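Local coordinates for conserved hypothetical secreted protein (Helicobacter pylori, PDB 4RNY) that probably acts as a zinc-dependent metallopeptidase of the M23 family and is known as a determinant of cell shape, at residues T155-M160 and L170-N175; L95-S100 and K129-N134. One frame throughout, in Å; residues are numbered along the deposited sequence.

Interaction 1: T155-M160 and L170-N175; sequences TIKMAM and LFSHSN
Antiparallel strand pairing joins Met158 and Ala159 to Leu170 and Phe171 in the hairpin of strands 153-163 and 166-172. Ala159 and Leu170 form a hydrogen-bonded pair. Ala159 N donates to Leu170 O over 2.9 Å, and Leu170 N returns a bond to Ala159 O. Met158 and Phe171 are the adjacent non-hydrogen-bonded pair. Their side chains run alongside each other, pointing the same way. Met158 SD lies 3.9 Å from Phe171 CE1 and approaches the ring obliquely, a Met-aromatic contact. Phe171 also packs on Ala336 of helix 326-348. The opposite face carries Ala159 and Leu170. Leu170 CD2 lies 4.0 Å from Ile156 CG2, and the two side chains cross at about a right angle. Helix 112-121 packs here, with Leu118 on Ala159, Ala121 on Leu170 and Leu114 on Ile156. Lys157 O accepts a nearly straight bond from Ser172 N (3.0 Å, 177° at the hydrogen). The Lys157 chain bends at three successive bonds, beginning at CB-CG (chi2 -60°), which folds its CE back to 3.5 Å from Ser172 OG. Lys157 and Met158 both face Val140 of strand 136-146, a classic beta bulge on the edge away from the hairpin partner.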
loop_
_atom_site.group_PDB
_atom_site.type_symbol
_atom_site.label_atom_id
_atom_site.label_comp_id
_atom_site.label_asym_id
_atom_site.label_seq_id
_atom_site.Cartn_x
_atom_site.Cartn_y
_atom_site.Cartn_z
ATOM N N THR A 155 -9.101 -4.232 0.657
ATOM C CA THR A 155 -9.304 -3.404 -0.507
ATOM C C THR A 155 -10.771 -3.128 -0.729
ATOM O O THR A 155 -11.566 -4.052 -0.861
ATOM C CB THR A 155 -8.746 -4.085 -1.781
ATOM O OG1 THR A 155 -7.324 -4.110 -1.678
ATOM C CG2 THR A 155 -9.092 -3.311 -2.997
ATOM N N ILE A 156 -11.128 -1.860 -0.799
ATOM C CA ILE A 156 -12.501 -1.458 -1.041
ATOM C C ILE A 156 -12.803 -1.567 -2.530
ATOM O O ILE A 156 -12.090 -0.988 -3.346
ATOM C CB ILE A 156 -12.718 -0.016 -0.587
ATOM C CG1 ILE A 156 -12.576 0.061 0.945
ATOM C CG2 ILE A 156 -14.091 0.509 -1.054
ATOM C CD1 ILE A 156 -12.734 1.452 1.482
ATOM N N LYS A 157 -13.834 -2.308 -2.876
ATOM C CA LYS A 157 -14.397 -2.370 -4.248
ATOM C C LYS A 157 -15.511 -1.366 -4.522
ATOM O O LYS A 157 -15.558 -0.747 -5.578
ATOM C CB LYS A 157 -14.952 -3.784 -4.538
ATOM C CG LYS A 157 -13.983 -4.919 -4.221
ATOM C CD LYS A 157 -12.699 -4.803 -5.035
ATOM C CE LYS A 157 -12.956 -4.969 -6.522
ATOM N NZ LYS A 157 -13.535 -6.309 -6.855
ATOM N N MET A 158 -16.398 -1.204 -3.563
ATOM C CA MET A 158 -17.390 -0.128 -3.623
ATOM C C MET A 158 -17.800 0.321 -2.233
ATOM O O MET A 158 -17.772 -0.457 -1.293
ATOM C CB MET A 158 -18.658 -0.609 -4.337
ATOM C CG MET A 158 -19.889 0.254 -4.071
ATOM S SD MET A 158 -21.327 -0.567 -4.745
ATOM C CE MET A 158 -21.723 -1.680 -3.409
ATOM N N ALA A 159 -18.181 1.588 -2.115
ATOM C CA ALA A 159 -18.794 2.064 -0.912
ATOM C C ALA A 159 -19.884 3.051 -1.257
ATOM O O ALA A 159 -19.870 3.637 -2.338
ATOM C CB ALA A 159 -17.756 2.695 0.036
ATOM N N MET A 160 -20.778 3.238 -0.289
ATOM C CA MET A 160 -21.872 4.210 -0.324
ATOM C C MET A 160 -21.971 4.756 1.099
ATOM O O MET A 160 -22.045 4.000 2.067
ATOM C CB MET A 160 -23.181 3.529 -0.730
ATOM C CG MET A 160 -24.379 4.453 -0.960
ATOM S SD MET A 160 -25.079 5.121 0.569
ATOM C CE MET A 160 -25.781 3.655 1.275
ATOM N N LEU A 170 -18.378 5.376 -4.109
ATOM C CA LEU A 170 -16.972 5.230 -4.451
ATOM C C LEU A 170 -16.856 3.873 -5.138
ATOM O O LEU A 170 -17.357 2.871 -4.615
ATOM C CB LEU A 170 -16.208 5.259 -3.140
ATOM C CG LEU A 170 -14.765 4.854 -3.107
ATOM C CD1 LEU A 170 -13.945 6.049 -3.569
ATOM C CD2 LEU A 170 -14.354 4.421 -1.714
ATOM N N PHE A 171 -16.220 3.833 -6.295
ATOM C CA PHE A 171 -16.045 2.606 -7.038
ATOM C C PHE A 171 -14.564 2.442 -7.416
ATOM O O PHE A 171 -13.963 3.358 -7.926
ATOM C CB PHE A 171 -16.868 2.670 -8.324
ATOM C CG PHE A 171 -18.364 2.831 -8.108
ATOM C CD1 PHE A 171 -19.153 1.730 -7.957
ATOM C CD2 PHE A 171 -18.950 4.079 -8.146
ATOM C CE1 PHE A 171 -20.514 1.862 -7.749
ATOM C CE2 PHE A 171 -20.313 4.229 -7.991
ATOM C CZ PHE A 171 -21.095 3.127 -7.791
ATOM N N SER A 172 -14.013 1.270 -7.167
ATOM C CA SER A 172 -12.662 0.916 -7.581
ATOM C C SER A 172 -12.653 0.699 -9.089
ATOM O O SER A 172 -13.711 0.549 -9.737
ATOM C CB SER A 172 -12.182 -0.364 -6.869
ATOM O OG SER A 172 -12.922 -1.504 -7.262
ATOM N N HIS A 173 -11.447 0.685 -9.639
ATOM C CA HIS A 173 -11.228 0.409 -11.049
ATOM C C HIS A 173 -9.936 -0.395 -11.144
ATOM O O HIS A 173 -9.111 -0.327 -10.231
ATOM C CB HIS A 173 -11.127 1.705 -11.838
ATOM C CG HIS A 173 -11.098 1.505 -13.315
ATOM N ND1 HIS A 173 -12.239 1.508 -14.092
ATOM C CD2 HIS A 173 -10.071 1.288 -14.167
ATOM C CE1 HIS A 173 -11.910 1.332 -15.358
ATOM N NE2 HIS A 173 -10.600 1.212 -15.432
ATOM N N SER A 174 -9.814 -1.224 -12.187
ATOM C CA SER A 174 -8.586 -2.037 -12.393
ATOM C C SER A 174 -7.336 -1.171 -12.547
ATOM O O SER A 174 -6.240 -1.633 -12.292
ATOM C CB SER A 174 -8.747 -2.957 -13.619
ATOM O OG SER A 174 -8.651 -2.225 -14.825
ATOM N N ASN A 175 -7.493 0.109 -12.902
ATOM C CA ASN A 175 -6.359 1.015 -13.020
ATOM C C ASN A 175 -5.859 1.545 -11.689
ATOM O O ASN A 175 -4.975 2.383 -11.665
ATOM C CB ASN A 175 -6.626 2.160 -14.011
ATOM C CG ASN A 175 -7.672 3.173 -13.521
ATOM O OD1 ASN A 175 -8.033 3.199 -12.343
ATOM N ND2 ASN A 175 -8.203 3.979 -14.461
#

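Interaction 2: L95-S100 and K129-N134; sequences LSLQTS and KRLVKN
Leu97, Lys133 and Asn134 bury the most surface where the chain leaving strand 87-96 meets the loop before strand 136-146. The backbone of Leu97 makes the main polar link. Its O accepts a hydrogen bond from Asn134 N at 2.9 Å, nearly straight at 174°. Lys133 adds to the same oxygen: its CA makes a CA-H...O contact, and its CG lies 3.5 Å from Leu97 O. The Leu97 side chain extends along the loop. Its CG is anti to the carbonyl carbon (chi1 -63°), and its CD1 branch reaches Leu131 CB at 3.8 Å. The two leucine side chains cross at about a right angle. Leu97 CD1 is equally near Val132 O.

The Lys133 side chain starts extended, then bends at chi3 and chi4. This brings its NZ to Gln98 OE1 in a weak hydrogen bond of 3.0 Å. The Gln98 amide also makes a weak bond with its NE2 to Ser96 O, 3.4 Å away. Asn134 lies against Ser96, with Ser96 OG 3.7 Å from Asn134 CA.

Leu97 and Leu131 are buried, while Lys133 and Asn134 are exposed. Leu97 also packs on Asp104 of helix 101-109. Leu131 touches Pro101 of that helix and Val161 of strand 153-163. Asp135 pairs with the Leu97 backbone, next to the start of strand 136-146.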
loop_
_atom_site.group_PDB
_atom_site.type_symbol
_atom_site.label_atom_id
_atom_site.label_comp_id
_atom_site.label_asym_id
_atom_site.label_seq_id
_atom_site.Cartn_x
_atom_site.Cartn_y
_atom_site.Cartn_z
ATOM N N LEU A 95 -24.353 -0.893 7.347
ATOM C CA LEU A 95 -24.204 -0.277 8.628
ATOM C C LEU A 95 -25.145 0.931 8.751
ATOM O O LEU A 95 -25.253 1.773 7.840
ATOM C CB LEU A 95 -22.750 0.147 8.824
ATOM C CG LEU A 95 -22.394 0.765 10.165
ATOM C CD1 LEU A 95 -22.488 -0.267 11.272
ATOM C CD2 LEU A 95 -21.015 1.391 10.161
ATOM N N SER A 96 -25.826 1.001 9.894
ATOM C CA SER A 96 -26.645 2.139 10.257
ATOM C C SER A 96 -25.973 2.660 11.485
ATOM O O SER A 96 -25.844 1.909 12.438
ATOM C CB SER A 96 -28.079 1.696 10.558
ATOM O OG SER A 96 -28.822 2.779 11.093
ATOM N N LEU A 97 -25.498 3.893 11.492
ATOM C CA LEU A 97 -24.657 4.364 12.572
ATOM C C LEU A 97 -25.385 4.552 13.870
ATOM O O LEU A 97 -26.488 5.031 13.885
ATOM C CB LEU A 97 -23.973 5.665 12.222
ATOM C CG LEU A 97 -22.991 5.752 11.074
ATOM C CD1 LEU A 97 -22.556 7.191 11.004
ATOM C CD2 LEU A 97 -21.796 4.875 11.374
ATOM N N GLN A 98 -24.724 4.165 14.939
ATOM C CA GLN A 98 -25.267 4.197 16.273
ATOM C C GLN A 98 -24.477 5.155 17.079
ATOM O O GLN A 98 -25.002 5.776 17.956
ATOM C CB GLN A 98 -25.209 2.837 16.940
ATOM C CG GLN A 98 -26.058 1.775 16.298
ATOM C CD GLN A 98 -27.486 2.214 16.185
ATOM O OE1 GLN A 98 -28.042 2.718 17.130
ATOM N NE2 GLN A 98 -28.070 2.062 15.013
ATOM N N THR A 99 -23.210 5.283 16.777
ATOM C CA THR A 99 -22.440 6.304 17.409
ATOM C C THR A 99 -21.608 7.136 16.473
ATOM O O THR A 99 -21.879 8.284 16.259
ATOM C CB THR A 99 -21.550 5.740 18.512
ATOM O OG1 THR A 99 -20.440 5.080 17.942
ATOM C CG2 THR A 99 -22.299 4.750 19.325
ATOM N N SER A 100 -20.578 6.541 15.920
ATOM C CA SER A 100 -19.479 7.259 15.308
ATOM C C SER A 100 -18.927 6.372 14.224
ATOM O O SER A 100 -18.776 5.229 14.460
ATOM C CB SER A 100 -18.436 7.431 16.391
ATOM O OG SER A 100 -17.550 8.477 16.149
ATOM N N LYS A 129 -16.637 13.409 10.681
ATOM C CA LYS A 129 -17.169 14.377 11.656
ATOM C C LYS A 129 -18.585 14.830 11.309
ATOM O O LYS A 129 -19.347 15.193 12.187
ATOM C CB LYS A 129 -16.224 15.591 11.813
ATOM C CG LYS A 129 -15.740 16.215 10.496
ATOM C CD LYS A 129 -14.702 17.319 10.705
ATOM C CE LYS A 129 -13.312 16.747 10.977
ATOM N NZ LYS A 129 -12.283 17.802 11.193
ATOM N N ARG A 130 -18.944 14.774 10.035
ATOM C CA ARG A 130 -20.274 15.163 9.577
ATOM C C ARG A 130 -21.373 14.102 9.848
ATOM O O ARG A 130 -22.547 14.444 9.964
ATOM C CB ARG A 130 -20.196 15.489 8.072
ATOM C CG ARG A 130 -21.306 16.357 7.478
ATOM C CD ARG A 130 -20.872 16.858 6.093
ATOM N NE ARG A 130 -21.979 17.087 5.156
ATOM C CZ ARG A 130 -22.419 18.279 4.733
ATOM N NH1 ARG A 130 -21.877 19.420 5.148
ATOM N NH2 ARG A 130 -23.436 18.331 3.878
ATOM N N LEU A 131 -21.015 12.823 9.968
ATOM C CA LEU A 131 -22.029 11.778 9.933
ATOM C C LEU A 131 -22.765 11.650 11.273
ATOM O O LEU A 131 -22.204 11.882 12.341
ATOM C CB LEU A 131 -21.419 10.445 9.526
ATOM C CG LEU A 131 -20.744 10.457 8.152
ATOM C CD1 LEU A 131 -20.010 9.151 7.921
ATOM C CD2 LEU A 131 -21.795 10.687 7.061
ATOM N N VAL A 132 -24.039 11.300 11.217
ATOM C CA VAL A 132 -24.830 11.226 12.453
ATOM C C VAL A 132 -25.602 9.922 12.521
ATOM O O VAL A 132 -25.694 9.187 11.531
ATOM C CB VAL A 132 -25.802 12.448 12.617
ATOM C CG1 VAL A 132 -25.046 13.763 12.533
ATOM C CG2 VAL A 132 -26.904 12.406 11.577
ATOM N N LYS A 133 -26.191 9.676 13.700
ATOM C CA LYS A 133 -26.984 8.477 13.969
ATOM C C LYS A 133 -28.033 8.219 12.902
ATOM O O LYS A 133 -28.775 9.123 12.467
ATOM C CB LYS A 133 -27.640 8.561 15.365
ATOM C CG LYS A 133 -28.313 7.271 15.801
ATOM C CD LYS A 133 -28.771 7.326 17.259
ATOM C CE LYS A 133 -30.080 6.554 17.484
ATOM N NZ LYS A 133 -29.867 5.079 17.547
ATOM N N ASN A 134 -28.067 6.961 12.480
ATOM C CA ASN A 134 -28.918 6.470 11.417
ATOM C C ASN A 134 -28.557 6.868 9.992
ATOM O O ASN A 134 -29.276 6.489 9.073
ATOM C CB ASN A 134 -30.403 6.728 11.694
ATOM C CG ASN A 134 -30.938 5.816 12.776
ATOM O OD1 ASN A 134 -30.508 5.892 13.911
ATOM N ND2 ASN A 134 -31.834 4.921 12.412
#

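Overall arrangement
Both interactions reach the same branched antiparallel sheet. Their centres are 22 Å apart and their nearest atoms about 7 Å apart, so they do not touch. Interaction 2 comes first along the chain. It brings together the two ends of the helical excursion, helices 101-109 and 112-121, that separates strand 87-96 from strand 136-146. Interaction 1 follows, in the hairpin of strands 153-163 and 166-172. Strand 136-146 pairs with both 87-96 and 153-163 and so connects the two regions. Helix 112-121, part of the excursion closed by interaction 2, reaches interaction 1. Both lie away from the zinc-binding residues. Interaction 1 joins neighbouring strands of the sheet, and interaction 2 closes the helical insertion beside them.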